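Local coordinates for protein endo-beta-1,4-glucanase (Ampullaria crossean, PDB 5XBU) that probably hydrolyses internal beta-1,4-glucosidic bonds of cellulose, acting as an endoglucanase of glycoside hydrolase family 45, at residues C38-K43 with Q176-H181; S61-D66 with C112-N117; G75-K80 with W162-C167; E119-S124 with E138-L143. One frame throughout, in Å; residues are numbered along the deposited sequence.

Contact 1 of 4, residues C38-K43 with Q176-H181; sequences CGCGQK and QQCECH
Cys38, Gly39 and Cys40 pair with Cys180, Glu179 and Cys178 in reversed order, the two loops drawing closest at Cys40 and Cys178, whose CA atoms lie 4.1 Å apart. Glu179 N gives a nearly straight hydrogen bond of 2.9 Å to Gly39 O, arriving above the carbonyl plane. Gly41 N takes the same oxygen from the opposite face, closing the inverse gamma turn centred on Cys40. Cys180 N adds a weak bond to Cys38 O, and the Cys180 SG sits 3.1 Å from that same oxygen. The disulfide joins Cys40 SG to Cys178 SG with a torsion of 106° about the S-S bond, and Trp51 of helix 50-54 packs on both cysteines. Gly39 has positive phi, and a side chain there would run into Glu179 CB. On the exposed side, Glu179, extended beyond CG, crosses Lys43 obliquely, its OE1 coming 3.5 Å from Lys43 CG, while Lys43 NZ remains 4.7 Å from Glu179 OE1 and forms no salt bridge with it. One water bridges Glu179 OE1 and Gly39 O; a second bridges Gly41 O and Gln177 O. Cys40-Cys178 and Cys74-Cys180 fasten the C-terminal tail covalently at two points, while Cys38-Cys78 ties down the loop it lies on, so the two loops would stay linked here even if the hydrogen bonds between them broke.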
loop_
_atom_site.group_PDB
_atom_site.type_symbol
_atom_site.label_atom_id
_atom_site.label_comp_id
_atom_site.label_asym_id
_atom_site.label_seq_id
_atom_site.Cartn_x
_atom_site.Cartn_y
_atom_site.Cartn_z
ATOM N N CYS A 38 4.716 -5.225 10.827
ATOM C CA CYS A 38 4.430 -6.643 10.759
ATOM C C CYS A 38 5.574 -7.479 11.317
ATOM O O CYS A 38 5.520 -8.712 11.240
ATOM C CB CYS A 38 4.069 -7.088 9.346
ATOM S SG CYS A 38 2.628 -6.193 8.692
ATOM N N GLY A 39 6.569 -6.845 11.926
ATOM C CA GLY A 39 7.628 -7.603 12.561
ATOM C C GLY A 39 8.543 -8.333 11.600
ATOM O O GLY A 39 9.108 -9.374 11.957
ATOM N N CYS A 40 8.748 -7.782 10.403
ATOM C CA CYS A 40 9.572 -8.431 9.385
ATOM C C CYS A 40 11.052 -8.083 9.562
ATOM O O CYS A 40 11.688 -7.434 8.727
ATOM C CB CYS A 40 9.065 -8.095 7.992
ATOM S SG CYS A 40 7.390 -8.756 7.720
ATOM N N GLY A 41 11.570 -8.552 10.693
ATOM C CA GLY A 41 12.982 -8.496 11.040
ATOM C C GLY A 41 13.173 -9.278 12.324
ATOM O O GLY A 41 12.228 -9.812 12.901
ATOM N N GLN A 42 14.420 -9.461 12.730
ATOM C CA GLN A 42 14.634 -10.299 13.905
ATOM C C GLN A 42 13.933 -9.689 15.118
ATOM O O GLN A 42 13.866 -8.469 15.275
ATOM C CB GLN A 42 16.119 -10.467 14.180
ATOM C CG GLN A 42 16.772 -9.182 14.562
ATOM C CD GLN A 42 18.239 -9.226 14.345
ATOM O OE1 GLN A 42 18.719 -8.879 13.271
ATOM N NE2 GLN A 42 18.973 -9.657 15.357
ATOM N N LYS A 43 13.408 -10.549 15.981
ATOM C CA LYS A 43 12.614 -10.087 17.112
ATOM C C LYS A 43 13.414 -9.148 18.001
ATOM O O LYS A 43 14.625 -9.299 18.166
ATOM C CB LYS A 43 12.132 -11.293 17.913
ATOM C CG LYS A 43 11.119 -12.098 17.142
ATOM C CD LYS A 43 10.766 -13.425 17.769
ATOM C CE LYS A 43 9.901 -14.209 16.785
ATOM N NZ LYS A 43 10.174 -13.804 15.371
ATOM N N GLN A 176 6.826 -15.762 6.369
ATOM C CA GLN A 176 6.873 -16.759 7.434
ATOM C C GLN A 176 7.876 -16.410 8.515
ATOM O O GLN A 176 7.713 -16.834 9.661
ATOM C CB GLN A 176 7.117 -18.143 6.836
ATOM C CG GLN A 176 5.882 -18.608 6.093
ATOM C CD GLN A 176 6.095 -19.713 5.097
ATOM O OE1 GLN A 176 7.213 -20.148 4.842
ATOM N NE2 GLN A 176 4.993 -20.181 4.525
ATOM N N GLN A 177 8.910 -15.641 8.189
ATOM C CA GLN A 177 9.844 -15.258 9.233
ATOM C C GLN A 177 9.499 -13.949 9.931
ATOM O O GLN A 177 10.200 -13.580 10.878
ATOM C CB GLN A 177 11.310 -15.383 8.846
ATOM C CG GLN A 177 11.679 -14.412 7.853
ATOM C CD GLN A 177 13.168 -14.449 7.404
ATOM O OE1 GLN A 177 13.554 -13.747 6.437
ATOM N NE2 GLN A 177 14.001 -15.237 8.102
ATOM N N CYS A 178 8.422 -13.268 9.532
ATOM C CA CYS A 178 7.983 -12.104 10.279
ATOM C C CYS A 178 7.323 -12.520 11.582
ATOM O O CYS A 178 6.623 -13.532 11.665
ATOM C CB CYS A 178 6.990 -11.289 9.456
ATOM S SG CYS A 178 7.692 -10.789 7.831
ATOM N N GLU A 179 7.503 -11.686 12.595
ATOM C CA GLU A 179 6.997 -12.050 13.921
ATOM C C GLU A 179 5.477 -12.136 13.946
ATOM O O GLU A 179 4.909 -12.897 14.734
ATOM C CB GLU A 179 7.510 -11.056 14.947
ATOM C CG GLU A 179 7.232 -11.483 16.368
ATOM C CD GLU A 179 7.860 -10.574 17.389
ATOM O OE1 GLU A 179 8.655 -9.682 17.024
ATOM O OE2 GLU A 179 7.568 -10.765 18.575
ATOM N N CYS A 180 4.811 -11.392 13.077
ATOM C CA CYS A 180 3.351 -11.395 13.053
ATOM C C CYS A 180 2.756 -12.601 12.338
ATOM O O CYS A 180 1.537 -12.777 12.354
ATOM C CB CYS A 180 2.838 -10.078 12.452
ATOM S SG CYS A 180 3.297 -8.666 13.425
ATOM N N HIS A 181 3.583 -13.411 11.671
ATOM C CA HIS A 181 3.070 -14.620 11.047
ATOM C C HIS A 181 2.464 -15.518 12.118
ATOM O O HIS A 181 3.100 -15.806 13.132
ATOM C CB HIS A 181 4.192 -15.287 10.240
ATOM C CG HIS A 181 3.784 -16.564 9.575
ATOM N ND1 HIS A 181 4.173 -17.802 10.031
ATOM C CD2 HIS A 181 3.045 -16.792 8.463
ATOM C CE1 HIS A 181 3.668 -18.735 9.247
ATOM N NE2 HIS A 181 2.980 -18.152 8.286
HETATM O O HOH W 1 9.996 -8.670 14.865
HETATM O O HOH W 2 10.586 -12.067 13.224
#

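Contact 2 of 4, residues S61-D66 with C112-N117; sequences SERYFD and CPINGN
Glu62 reaches across to Ile114 from the first turn of helix 62-65, its chain fully extended with CG anti to the backbone N (chi1 -176°), and sets its carboxylate against the loop that follows strand 104-108. Glu62 OE2 accepts the Ile114 N-H at 2.9 Å on its anti side, 20° out of the carboxylate plane. A water 2.7 Å from Glu62 OE2 donates to it and accepts from Asn115 N; OE2 thus serves Ile114 N directly and Asn115 N through the water. Pro113 CA lies 3.3 Å from Glu62 OE2. The other oxygen, Glu62 OE1, forms a salt bridge of 2.8 Å with Arg63 NH1; the oxygen lies at the edge of the guanidinium, nearly in its plane, whereas the nitrogen approaches from above the carboxylate plane. In the double-psi beta-barrel domain to which the family belongs, the bond from Ile114 N to Glu62 OE2 joins the short helix after strand 57-60 to the loop leading into helix 118-121, and a single backbone bridge between Ser61 and Cys112 carries on from the parallel pairing of strands 57-60 and 104-108. Ile114 and Arg63 meet at about a right angle: the Ile114 CD1 methyl sits over one face of the guanidinium, offset toward its rim and 3.5 Å from Arg63 NH2. The carboxylate is thus gripped from both segments, which probably fixes its rotation. On the loop side, Asn117 ND2 donates to Pro113 O in the carbonyl plane, on a lone pair, at 3.0 Å. The disulfide from Cys112 to Cys121 ties this loop to the helix beyond it.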
loop_
_atom_site.group_PDB
_atom_site.type_symbol
_atom_site.label_atom_id
_atom_site.label_comp_id
_atom_site.label_asym_id
_atom_site.label_seq_id
_atom_site.Cartn_x
_atom_site.Cartn_y
_atom_site.Cartn_z
ATOM N N SER A 61 -2.457 2.381 4.174
ATOM C CA SER A 61 -3.180 3.193 5.125
ATOM C C SER A 61 -3.782 2.325 6.239
ATOM O O SER A 61 -4.237 1.195 6.023
ATOM C CB SER A 61 -4.221 4.020 4.365
ATOM O OG SER A 61 -4.994 3.237 3.480
ATOM N N GLU A 62 -3.806 2.936 7.424
ATOM C CA GLU A 62 -4.061 2.242 8.682
ATOM C C GLU A 62 -5.340 1.404 8.694
ATOM O O GLU A 62 -5.325 0.271 9.185
ATOM C CB GLU A 62 -4.126 3.306 9.780
ATOM C CG GLU A 62 -4.283 2.784 11.190
ATOM C CD GLU A 62 -4.209 3.888 12.221
ATOM O OE1 GLU A 62 -4.849 3.705 13.272
ATOM O OE2 GLU A 62 -3.519 4.909 12.015
ATOM N N ARG A 63 -6.465 1.958 8.241
ATOM C CA ARG A 63 -7.717 1.223 8.379
ATOM C C ARG A 63 -7.773 -0.005 7.481
ATOM O O ARG A 63 -8.437 -0.982 7.844
ATOM C CB ARG A 63 -8.913 2.147 8.190
ATOM C CG ARG A 63 -9.072 3.160 9.313
ATOM C CD ARG A 63 -9.614 2.530 10.637
ATOM N NE ARG A 63 -9.633 3.571 11.681
ATOM C CZ ARG A 63 -8.590 3.919 12.421
ATOM N NH1 ARG A 63 -7.487 3.182 12.399
ATOM N NH2 ARG A 63 -8.655 5.019 13.156
ATOM N N TYR A 64 -7.089 -0.023 6.335
ATOM C CA TYR A 64 -6.937 -1.278 5.609
ATOM C C TYR A 64 -5.946 -2.191 6.316
ATOM O O TYR A 64 -6.201 -3.386 6.487
ATOM C CB TYR A 64 -6.531 -1.060 4.139
ATOM C CG TYR A 64 -6.252 -2.365 3.452
ATOM C CD1 TYR A 64 -7.264 -3.280 3.184
ATOM C CD2 TYR A 64 -4.956 -2.729 3.139
ATOM C CE1 TYR A 64 -6.998 -4.508 2.621
ATOM C CE2 TYR A 64 -4.675 -3.951 2.595
ATOM C CZ TYR A 64 -5.681 -4.848 2.327
ATOM O OH TYR A 64 -5.335 -6.057 1.783
ATOM N N PHE A 65 -4.796 -1.638 6.721
ATOM C CA PHE A 65 -3.784 -2.420 7.422
ATOM C C PHE A 65 -4.374 -3.283 8.524
ATOM O O PHE A 65 -4.000 -4.457 8.649
ATOM C CB PHE A 65 -2.739 -1.470 7.997
ATOM C CG PHE A 65 -1.710 -2.145 8.834
ATOM C CD1 PHE A 65 -0.646 -2.787 8.247
ATOM C CD2 PHE A 65 -1.781 -2.126 10.224
ATOM C CE1 PHE A 65 0.325 -3.408 9.022
ATOM C CE2 PHE A 65 -0.828 -2.738 10.989
ATOM C CZ PHE A 65 0.236 -3.403 10.385
ATOM N N ASP A 66 -5.264 -2.708 9.334
ATOM C CA ASP A 66 -5.857 -3.436 10.455
ATOM C C ASP A 66 -7.338 -3.706 10.269
ATOM O O ASP A 66 -8.048 -3.897 11.260
ATOM C CB ASP A 66 -5.610 -2.745 11.790
ATOM C CG ASP A 66 -5.834 -3.683 12.974
ATOM O OD1 ASP A 66 -5.567 -4.911 12.835
ATOM O OD2 ASP A 66 -6.290 -3.178 14.020
ATOM N N CYS A 112 0.876 2.590 7.252
ATOM C CA CYS A 112 0.902 4.037 7.073
ATOM C C CYS A 112 -0.138 4.607 8.038
ATOM O O CYS A 112 -1.340 4.614 7.722
ATOM C CB CYS A 112 0.567 4.404 5.626
ATOM S SG CYS A 112 0.604 6.201 5.277
ATOM N N PRO A 113 0.257 5.027 9.248
ATOM C CA PRO A 113 -0.760 5.470 10.214
ATOM C C PRO A 113 -1.406 6.768 9.778
ATOM O O PRO A 113 -0.800 7.602 9.101
ATOM C CB PRO A 113 0.025 5.699 11.511
ATOM C CG PRO A 113 1.328 5.033 11.329
ATOM C CD PRO A 113 1.605 5.000 9.854
ATOM N N ILE A 114 -2.648 6.953 10.217
ATOM C CA ILE A 114 -3.323 8.231 10.022
ATOM C C ILE A 114 -2.472 9.353 10.596
ATOM O O ILE A 114 -2.283 10.398 9.972
ATOM C CB ILE A 114 -4.721 8.200 10.656
ATOM C CG1 ILE A 114 -5.613 7.180 9.942
ATOM C CG2 ILE A 114 -5.333 9.588 10.718
ATOM C CD1 ILE A 114 -6.869 6.784 10.713
ATOM N N ASN A 115 -1.955 9.151 11.802
ATOM C CA ASN A 115 -1.170 10.172 12.462
ATOM C C ASN A 115 0.099 10.442 11.667
ATOM O O ASN A 115 0.893 9.531 11.452
ATOM C CB ASN A 115 -0.819 9.691 13.868
ATOM C CG ASN A 115 -0.229 10.786 14.691
ATOM O OD1 ASN A 115 -0.618 11.959 14.526
ATOM N ND2 ASN A 115 0.668 10.441 15.600
ATOM N N GLY A 116 0.300 11.693 11.265
ATOM C CA GLY A 116 1.453 12.064 10.469
ATOM C C GLY A 116 1.305 11.836 8.984
ATOM O O GLY A 116 2.230 12.181 8.239
ATOM N N ASN A 117 0.186 11.281 8.516
ATOM C CA ASN A 117 -0.033 11.002 7.103
ATOM C C ASN A 117 -1.461 11.351 6.701
ATOM O O ASN A 117 -2.182 10.530 6.131
ATOM C CB ASN A 117 0.269 9.545 6.762
ATOM C CG ASN A 117 1.693 9.153 7.099
ATOM O OD1 ASN A 117 2.618 9.428 6.328
ATOM N ND2 ASN A 117 1.876 8.496 8.238
HETATM O O HOH W 3 -2.745 6.870 13.630
#

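Contact 3 of 4, residues G75-K80 with W162-C167; sequences GKNCGK and WEEVPC
Lys80 and Glu164 supply the charged part of the contact. The lysine chain, bent at chi2 and chi4, runs at a slant to the glutamate and brings Lys80 NZ to 3.0 Å from Glu164 OE1, a salt bridge met on the syn side of the carboxylate, 27° out of its plane; a weak second bond runs from Lys80 NZ to Glu164 OE2 at 3.3 Å. Lys80 NZ also donates a hydrogen bond of 2.9 Å to the neutral amide oxygen Asn77 OD1, coming from above the carbonyl plane. Tyr64 of helix 62-65 holds the other ends: its hydroxyl bonds Glu164 OE2, and its carbonyl takes Asn77 ND2. A methionine in place of Lys80 would probably leave the Glu164 carboxylate without its positive mate and Asn77 OD1 without this donor, with the bonds to Tyr64 remaining. In the barrel, the turn Asn77-Lys80, of type II, leads into strand 81-86, which pairs antiparallel with strand 160-165 carrying Glu164, so the salt bridge spans the loop before one strand and the end of its partner. The sulfur contact lies farther along: Cys167 SG approaches Gly79 O to 3.3 Å, and its disulfide to Cys81 links the residue after Lys80 to the chain three residues beyond Glu164.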
loop_
_atom_site.group_PDB
_atom_site.type_symbol
_atom_site.label_atom_id
_atom_site.label_comp_id
_atom_site.label_asym_id
_atom_site.label_seq_id
_atom_site.Cartn_x
_atom_site.Cartn_y
_atom_site.Cartn_z
ATOM N N GLY A 75 -1.154 -5.924 12.411
ATOM C CA GLY A 75 -2.453 -5.639 11.851
ATOM C C GLY A 75 -3.033 -6.848 11.155
ATOM O O GLY A 75 -2.302 -7.721 10.666
ATOM N N LYS A 76 -4.364 -6.870 11.076
ATOM C CA LYS A 76 -5.050 -8.005 10.490
ATOM C C LYS A 76 -4.531 -8.342 9.105
ATOM O O LYS A 76 -4.464 -9.516 8.745
ATOM C CB LYS A 76 -6.555 -7.749 10.437
ATOM C CG LYS A 76 -7.228 -7.598 11.785
ATOM C CD LYS A 76 -7.354 -8.891 12.504
ATOM C CE LYS A 76 -8.124 -8.622 13.755
ATOM N NZ LYS A 76 -9.299 -7.787 13.435
ATOM N N ASN A 77 -4.202 -7.325 8.295
ATOM C CA ASN A 77 -3.811 -7.560 6.916
ATOM C C ASN A 77 -2.307 -7.625 6.690
ATOM O O ASN A 77 -1.859 -7.663 5.539
ATOM C CB ASN A 77 -4.528 -6.600 5.977
ATOM C CG ASN A 77 -5.992 -6.995 5.798
ATOM O OD1 ASN A 77 -6.327 -8.191 5.763
ATOM N ND2 ASN A 77 -6.866 -5.996 5.691
ATOM N N CYS A 78 -1.520 -7.770 7.761
ATOM C CA CYS A 78 -0.112 -8.115 7.590
ATOM C C CYS A 78 0.004 -9.384 6.769
ATOM O O CYS A 78 -0.709 -10.364 7.001
ATOM C CB CYS A 78 0.561 -8.333 8.945
ATOM S SG CYS A 78 1.052 -6.866 9.816
ATOM N N GLY A 79 0.950 -9.375 5.820
ATOM C CA GLY A 79 1.207 -10.531 5.010
ATOM C C GLY A 79 0.261 -10.746 3.859
ATOM O O GLY A 79 0.484 -11.669 3.058
ATOM N N LYS A 80 -0.767 -9.915 3.709
ATOM C CA LYS A 80 -1.591 -9.975 2.500
ATOM C C LYS A 80 -0.810 -9.409 1.335
ATOM O O LYS A 80 0.076 -8.586 1.510
ATOM C CB LYS A 80 -2.877 -9.135 2.653
ATOM C CG LYS A 80 -3.851 -9.623 3.702
ATOM C CD LYS A 80 -4.510 -10.907 3.230
ATOM C CE LYS A 80 -5.715 -11.261 4.090
ATOM N NZ LYS A 80 -6.887 -10.308 3.924
ATOM N N TRP A 162 -6.738 -1.765 -7.426
ATOM C CA TRP A 162 -6.134 -2.645 -6.438
ATOM C C TRP A 162 -7.029 -3.843 -6.170
ATOM O O TRP A 162 -8.265 -3.751 -6.183
ATOM C CB TRP A 162 -5.818 -1.890 -5.123
ATOM C CG TRP A 162 -6.986 -1.733 -4.173
ATOM C CD1 TRP A 162 -8.009 -0.817 -4.182
ATOM C CD2 TRP A 162 -7.231 -2.567 -3.028
ATOM N NE1 TRP A 162 -8.864 -1.048 -3.146
ATOM C CE2 TRP A 162 -8.413 -2.118 -2.428
ATOM C CE3 TRP A 162 -6.557 -3.656 -2.461
ATOM C CZ2 TRP A 162 -8.922 -2.696 -1.279
ATOM C CZ3 TRP A 162 -7.047 -4.219 -1.331
ATOM C CH2 TRP A 162 -8.236 -3.743 -0.751
ATOM N N GLU A 163 -6.399 -4.988 -5.910
ATOM C CA GLU A 163 -7.135 -6.139 -5.404
ATOM C C GLU A 163 -6.199 -7.007 -4.601
ATOM O O GLU A 163 -4.994 -7.030 -4.842
ATOM C CB GLU A 163 -7.769 -7.016 -6.487
ATOM C CG GLU A 163 -6.748 -7.522 -7.483
ATOM C CD GLU A 163 -7.303 -8.511 -8.511
ATOM O OE1 GLU A 163 -6.618 -8.771 -9.521
ATOM O OE2 GLU A 163 -8.399 -9.039 -8.304
ATOM N N GLU A 164 -6.757 -7.736 -3.654
ATOM C CA GLU A 164 -5.977 -8.729 -2.919
ATOM C C GLU A 164 -5.782 -9.953 -3.795
ATOM O O GLU A 164 -6.688 -10.369 -4.518
ATOM C CB GLU A 164 -6.677 -9.174 -1.655
ATOM C CG GLU A 164 -6.447 -8.268 -0.521
ATOM C CD GLU A 164 -7.040 -8.761 0.798
ATOM O OE1 GLU A 164 -7.353 -9.969 0.989
ATOM O OE2 GLU A 164 -7.142 -7.906 1.678
ATOM N N VAL A 165 -4.596 -10.541 -3.723
ATOM C CA VAL A 165 -4.268 -11.739 -4.488
ATOM C C VAL A 165 -3.453 -12.657 -3.593
ATOM O O VAL A 165 -2.791 -12.200 -2.654
ATOM C CB VAL A 165 -3.451 -11.391 -5.763
ATOM C CG1 VAL A 165 -4.238 -10.494 -6.678
ATOM C CG2 VAL A 165 -2.131 -10.695 -5.421
ATOM N N PRO A 166 -3.442 -13.950 -3.883
ATOM C CA PRO A 166 -2.495 -14.824 -3.187
ATOM C C PRO A 166 -1.069 -14.328 -3.389
ATOM O O PRO A 166 -0.681 -13.899 -4.476
ATOM C CB PRO A 166 -2.705 -16.184 -3.861
ATOM C CG PRO A 166 -4.033 -16.102 -4.485
ATOM C CD PRO A 166 -4.278 -14.681 -4.848
ATOM N N CYS A 167 -0.259 -14.398 -2.343
ATOM C CA CYS A 167 1.123 -13.954 -2.486
ATOM C C CYS A 167 1.926 -14.911 -3.356
ATOM O O CYS A 167 1.767 -16.128 -3.264
ATOM C CB CYS A 167 1.832 -13.831 -1.138
ATOM S SG CYS A 167 1.224 -12.484 -0.101
#

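Contact 4 of 4, residues E119-S124 with E138-L143; sequences EWCGIS and EVHFDL
Trp120 and His140 make the main aromatic contact. The Trp120 CB lies squarely over one face of the His140 imidazole, 3.5 Å from its centroid and 6° off the normal, a CH-pi contact. The indole follows at a slant: its five-membered ring is centred 4.8 Å from the imidazole with the planes 33° apart, and Trp120 CE3 reaches His140 CE1 at 3.4 Å. His140 CG stands anti to the backbone N (chi1 -174°), which places CG on the side of helix 118-121. Sulfur takes part too, Cys121 SG lying obliquely 3.7 Å from His140 CD2. The helix thereby packs on the mixed sheet of the double-psi beta-barrel, with Trp120 also resting on Ser26 and Thr28 of strand 22-30. Polar ends find partners in that same strand: His140 ND1 bonds Ser26 OG and NE2 bonds Thr28 OG1, so both ring nitrogens are held while the face meets the helix. An alanine at His140 would probably open a gap beneath Trp120 and leave Ser26 and Thr28 without these imidazole partners. Trp120 O lies 3.2 Å from His140 CB and accepts a hydrogen bond from Asn133 ND2. The aliphatic contact belongs to Ile123, whose CD1 touches Val139 CA at 3.7 Å and whose CG2 nears Glu138 O at 3.8 Å.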
loop_
_atom_site.group_PDB
_atom_site.type_symbol
_atom_site.label_atom_id
_atom_site.label_comp_id
_atom_site.label_asym_id
_atom_site.label_seq_id
_atom_site.Cartn_x
_atom_site.Cartn_y
_atom_site.Cartn_z
ATOM N N GLU A 119 -2.878 13.502 4.437
ATOM C CA GLU A 119 -3.285 13.684 3.046
ATOM C C GLU A 119 -3.631 12.357 2.383
ATOM O O GLU A 119 -4.640 12.247 1.661
ATOM C CB GLU A 119 -2.154 14.376 2.279
ATOM C CG GLU A 119 -2.436 14.473 0.787
ATOM C CD GLU A 119 -1.459 15.355 0.029
ATOM O OE1 GLU A 119 -1.721 15.568 -1.170
ATOM O OE2 GLU A 119 -0.457 15.832 0.601
ATOM N N TRP A 120 -2.747 11.367 2.534
ATOM C CA TRP A 120 -2.853 10.111 1.811
ATOM C C TRP A 120 -3.462 8.997 2.643
ATOM O O TRP A 120 -4.195 8.165 2.106
ATOM C CB TRP A 120 -1.477 9.662 1.298
ATOM C CG TRP A 120 -0.835 10.622 0.352
ATOM C CD1 TRP A 120 0.214 11.453 0.618
ATOM C CD2 TRP A 120 -1.195 10.856 -1.021
ATOM N NE1 TRP A 120 0.528 12.185 -0.496
ATOM C CE2 TRP A 120 -0.310 11.830 -1.515
ATOM C CE3 TRP A 120 -2.153 10.319 -1.895
ATOM C CZ2 TRP A 120 -0.348 12.277 -2.830
ATOM C CZ3 TRP A 120 -2.194 10.777 -3.205
ATOM C CH2 TRP A 120 -1.302 11.750 -3.653
ATOM N N CYS A 121 -3.147 8.928 3.940
ATOM C CA CYS A 121 -3.556 7.800 4.769
ATOM C C CYS A 121 -4.661 8.149 5.746
ATOM O O CYS A 121 -5.115 7.263 6.476
ATOM C CB CYS A 121 -2.349 7.207 5.501
ATOM S SG CYS A 121 -1.166 6.603 4.257
ATOM N N GLY A 122 -5.123 9.402 5.751
ATOM C CA GLY A 122 -6.241 9.839 6.582
ATOM C C GLY A 122 -7.559 9.396 5.986
ATOM O O GLY A 122 -8.245 10.133 5.264
ATOM N N ILE A 123 -7.871 8.133 6.261
ATOM C CA ILE A 123 -9.052 7.448 5.764
ATOM C C ILE A 123 -9.691 6.823 7.005
ATOM O O ILE A 123 -9.062 6.002 7.669
ATOM C CB ILE A 123 -8.739 6.380 4.700
ATOM C CG1 ILE A 123 -7.816 6.964 3.615
ATOM C CG2 ILE A 123 -10.039 5.856 4.117
ATOM C CD1 ILE A 123 -7.399 5.970 2.565
ATOM N N SER A 124 -10.924 7.219 7.321
ATOM C CA SER A 124 -11.491 6.909 8.620
ATOM C C SER A 124 -12.361 5.666 8.617
ATOM O O SER A 124 -13.144 5.486 9.538
ATOM C CB SER A 124 -12.255 8.098 9.176
ATOM O OG SER A 124 -13.336 8.331 8.312
ATOM N N GLU A 138 -10.284 5.035 -1.525
ATOM C CA GLU A 138 -10.664 4.260 -0.333
ATOM C C GLU A 138 -9.489 3.653 0.413
ATOM O O GLU A 138 -9.685 3.143 1.522
ATOM C CB GLU A 138 -11.651 3.155 -0.675
ATOM C CG GLU A 138 -11.069 2.050 -1.503
ATOM C CD GLU A 138 -11.966 0.855 -1.684
ATOM O OE1 GLU A 138 -13.177 0.931 -1.342
ATOM O OE2 GLU A 138 -11.446 -0.193 -2.136
ATOM N N VAL A 139 -8.311 3.616 -0.198
ATOM C CA VAL A 139 -7.131 3.026 0.401
ATOM C C VAL A 139 -5.924 3.665 -0.263
ATOM O O VAL A 139 -5.998 4.152 -1.402
ATOM C CB VAL A 139 -7.130 1.484 0.241
ATOM C CG1 VAL A 139 -6.965 1.056 -1.181
ATOM C CG2 VAL A 139 -6.115 0.820 1.154
ATOM N N HIS A 140 -4.815 3.670 0.470
ATOM C CA HIS A 140 -3.538 4.185 0.003
ATOM C C HIS A 140 -2.475 3.126 0.230
ATOM O O HIS A 140 -2.445 2.497 1.287
ATOM C CB HIS A 140 -3.167 5.450 0.747
ATOM C CG HIS A 140 -1.950 6.099 0.212
ATOM N ND1 HIS A 140 -2.007 6.858 -0.933
ATOM C CD2 HIS A 140 -0.659 6.052 0.619
ATOM C CE1 HIS A 140 -0.778 7.257 -1.202
ATOM N NE2 HIS A 140 0.058 6.795 -0.282
ATOM N N PHE A 141 -1.563 2.973 -0.723
ATOM C CA PHE A 141 -0.406 2.085 -0.585
ATOM C C PHE A 141 0.876 2.902 -0.650
ATOM O O PHE A 141 1.204 3.460 -1.699
ATOM C CB PHE A 141 -0.419 0.960 -1.617
ATOM C CG PHE A 141 -1.591 0.054 -1.434
ATOM C CD1 PHE A 141 -1.617 -0.864 -0.377
ATOM C CD2 PHE A 141 -2.719 0.141 -2.257
ATOM C CE1 PHE A 141 -2.718 -1.660 -0.153
ATOM C CE2 PHE A 141 -3.812 -0.675 -2.034
ATOM C CZ PHE A 141 -3.826 -1.567 -0.990
ATOM N N ASP A 142 1.613 2.949 0.461
ATOM C CA ASP A 142 2.935 3.550 0.483
ATOM C C ASP A 142 3.924 2.452 0.117
ATOM O O ASP A 142 3.948 1.397 0.751
ATOM C CB ASP A 142 3.215 4.149 1.860
ATOM C CG ASP A 142 4.139 5.353 1.819
ATOM O OD1 ASP A 142 4.623 5.721 0.738
ATOM O OD2 ASP A 142 4.362 5.905 2.919
ATOM N N LEU A 143 4.723 2.672 -0.910
ATOM C CA LEU A 143 5.530 1.611 -1.488
ATOM C C LEU A 143 6.992 1.779 -1.064
ATOM O O LEU A 143 7.595 2.825 -1.290
ATOM C CB LEU A 143 5.427 1.630 -3.024
ATOM C CG LEU A 143 3.969 1.631 -3.551
ATOM C CD1 LEU A 143 3.988 1.669 -5.049
ATOM C CD2 LEU A 143 3.185 0.426 -3.046
#

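Contacts 2 and 4 lie closest, their centres about 7 Å apart, joined by the Cys112-Cys121 disulfide and by backbone pairing of Ser61 with His140. Contact 3 is about 15 Å from each by centres, linked to contact 2 through Tyr64 and to contact 4 through Trp162 and Glu138; strands 140-144 and 160-165 belong to one mixed sheet. Contact 1 lies about 18 Å from the centre of the chain, near the C-terminus, yet reaches contact 3 through the Cys38-Cys78 disulfide and contact 2 where Cys38 packs on Phe65. Along the chain, contact 1 spans the others, contacts 2 and 3 interleave, and 2 precedes 4. Contacts 2 to 4 surround the shared sheet, while contact 1 ties the C-terminal tail to the loop after strand 22-30.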